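PDB 3DTZ: putative Chlorite dismutase TA0507 from Thermoplasma acidophilum, which is of unknown function but belongs to the chlorite dismutase family and may, like its relatives, bind heme and act as an oxidoreductase. Local coordinates for residues D[110-115]-D[193-198]. Sequence-based numbering, arbitrary orientation.
Sequences FSSISI and EFVVLY
Val195 meets two serines of a strand to which its own backbone makes no hydrogen bond: every close approach is between one branched side chain and the CB-OG arms of Ser112 and Ser114. Its CG2 methyl does most of the touching. Standing anti to the carbonyl carbon of Val195, it reaches 3.8 Å from CB of Ser112 and 4.2 Å from CB of Ser114. Both methyls border the hydroxyl of Ser112, CG1 at 4.0 Å from OG and CG2 at about the same distance, while OG of Ser114 lies 4.0 Å from CB of Val195. These are van der Waals contacts only, and the hydroxyls find their polar partners in other strands. Ser114 OG is hydrogen-bonded to Thr184 OG1, which also bonds Val195 O, so one threonine ties the serine to the valine's own carbonyl; Ser112 OG has a weak bond to Val28 N. The CA atoms of Ser114 and Val195 are 6.8 Å apart, less than two strand spacings of a flat sheet, so the sheet probably curls here. Glu193 and Phe194 form a classic beta bulge facing Met145 as strand 194-200 begins. Strand 180-185 pairs antiparallel with both 106-116 and 194-200, which are flanked on their other edges by strands 25-33 and 139-147 respectively.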
loop_
_atom_site.group_PDB
_atom_site.type_symbol
_atom_site.label_atom_id
_atom_site.label_comp_id
_atom_site.label_asym_id
_atom_site.label_seq_id
_atom_site.Cartn_x
_atom_site.Cartn_y
_atom_site.Cartn_z
ATOM N N PHE D 110 12.005 3.337 -6.526
ATOM C CA PHE D 110 12.309 4.346 -5.497
ATOM C C PHE D 110 12.989 5.539 -6.139
ATOM O O PHE D 110 13.761 5.385 -7.088
ATOM C CB PHE D 110 13.333 3.778 -4.474
ATOM C CG PHE D 110 13.714 4.774 -3.401
ATOM C CD1 PHE D 110 12.857 4.982 -2.313
ATOM C CD2 PHE D 110 14.913 5.489 -3.477
ATOM C CE1 PHE D 110 13.192 5.915 -1.310
ATOM C CE2 PHE D 110 15.275 6.426 -2.484
ATOM C CZ PHE D 110 14.424 6.642 -1.403
ATOM N N SER D 111 12.723 6.727 -5.614
ATOM C CA SER D 111 13.596 7.856 -5.935
ATOM C C SER D 111 13.643 8.822 -4.762
ATOM O O SER D 111 12.682 8.938 -3.982
ATOM C CB SER D 111 13.142 8.568 -7.223
ATOM O OG SER D 111 11.937 9.307 -7.002
ATOM N N SER D 112 14.763 9.544 -4.656
ATOM C CA SER D 112 14.861 10.582 -3.622
ATOM C C SER D 112 15.659 11.724 -4.216
ATOM O O SER D 112 16.419 11.522 -5.135
ATOM C CB SER D 112 15.557 10.054 -2.354
ATOM O OG SER D 112 16.895 9.683 -2.616
ATOM N N ILE D 113 15.439 12.929 -3.707
ATOM C CA ILE D 113 16.266 14.094 -4.039
ATOM C C ILE D 113 16.477 14.818 -2.716
ATOM O O ILE D 113 15.535 15.061 -1.946
ATOM C CB ILE D 113 15.607 15.017 -5.113
ATOM C CG1 ILE D 113 16.408 16.309 -5.323
ATOM C CG2 ILE D 113 14.159 15.429 -4.710
ATOM C CD1 ILE D 113 17.627 16.163 -6.154
ATOM N N SER D 114 17.729 15.114 -2.411
ATOM C CA SER D 114 18.052 15.646 -1.096
ATOM C C SER D 114 19.362 16.439 -1.199
ATOM O O SER D 114 20.005 16.465 -2.269
ATOM C CB SER D 114 18.185 14.516 -0.085
ATOM O OG SER D 114 19.185 13.601 -0.477
ATOM N N ILE D 115 19.753 17.060 -0.088
ATOM C CA ILE D 115 20.899 17.984 -0.084
ATOM C C ILE D 115 21.872 17.528 0.978
ATOM O O ILE D 115 21.473 17.347 2.112
ATOM C CB ILE D 115 20.413 19.417 0.267
ATOM C CG1 ILE D 115 19.475 19.937 -0.817
ATOM C CG2 ILE D 115 21.584 20.390 0.396
ATOM C CD1 ILE D 115 18.206 20.497 -0.202
ATOM N N GLU D 193 12.387 13.352 5.829
ATOM C CA GLU D 193 13.190 14.495 6.242
ATOM C C GLU D 193 14.642 14.361 5.864
ATOM O O GLU D 193 15.285 15.360 5.534
ATOM C CB GLU D 193 13.074 14.710 7.754
ATOM C CG GLU D 193 11.661 15.149 8.142
ATOM C CD GLU D 193 11.350 15.168 9.638
ATOM O OE1 GLU D 193 12.083 14.563 10.456
ATOM O OE2 GLU D 193 10.305 15.797 9.991
ATOM N N PHE D 194 15.145 13.137 5.956
ATOM C CA PHE D 194 16.537 12.813 5.643
ATOM C C PHE D 194 16.655 11.636 4.690
ATOM O O PHE D 194 15.820 10.733 4.691
ATOM C CB PHE D 194 17.322 12.491 6.922
ATOM C CG PHE D 194 17.262 13.588 7.958
ATOM C CD1 PHE D 194 18.134 14.668 7.879
ATOM C CD2 PHE D 194 16.331 13.545 8.999
ATOM C CE1 PHE D 194 18.086 15.698 8.813
ATOM C CE2 PHE D 194 16.272 14.591 9.964
ATOM C CZ PHE D 194 17.181 15.664 9.851
ATOM N N VAL D 195 17.704 11.644 3.874
ATOM C CA VAL D 195 18.099 10.408 3.207
ATOM C C VAL D 195 19.541 10.144 3.663
ATOM O O VAL D 195 20.429 11.003 3.489
ATOM C CB VAL D 195 17.977 10.473 1.683
ATOM C CG1 VAL D 195 18.340 9.087 1.070
ATOM C CG2 VAL D 195 16.550 10.898 1.245
ATOM N N VAL D 196 19.761 9.021 4.344
ATOM C CA VAL D 196 21.109 8.774 4.860
ATOM C C VAL D 196 21.778 7.756 3.941
ATOM O O VAL D 196 21.147 6.753 3.557
ATOM C CB VAL D 196 21.118 8.315 6.327
ATOM C CG1 VAL D 196 22.470 8.507 6.876
ATOM C CG2 VAL D 196 20.175 9.211 7.176
ATOM N N LEU D 197 22.995 8.074 3.515
ATOM C CA LEU D 197 23.734 7.246 2.548
ATOM C C LEU D 197 25.044 6.760 3.178
ATOM O O LEU D 197 25.737 7.532 3.856
ATOM C CB LEU D 197 24.066 8.072 1.296
ATOM C CG LEU D 197 22.903 8.848 0.676
ATOM C CD1 LEU D 197 23.370 9.707 -0.479
ATOM C CD2 LEU D 197 21.758 7.912 0.270
ATOM N N TYR D 198 25.420 5.514 2.885
ATOM C CA TYR D 198 26.675 4.947 3.394
ATOM C C TYR D 198 27.369 4.170 2.298
ATOM O O TYR D 198 26.721 3.402 1.602
ATOM C CB TYR D 198 26.430 3.981 4.531
ATOM C CG TYR D 198 25.648 4.631 5.628
ATOM C CD1 TYR D 198 26.311 5.379 6.606
ATOM C CD2 TYR D 198 24.256 4.582 5.632
ATOM C CE1 TYR D 198 25.601 6.014 7.606
ATOM C CE2 TYR D 198 23.520 5.226 6.641
ATOM C CZ TYR D 198 24.214 5.932 7.616
ATOM O OH TYR D 198 23.531 6.602 8.605
#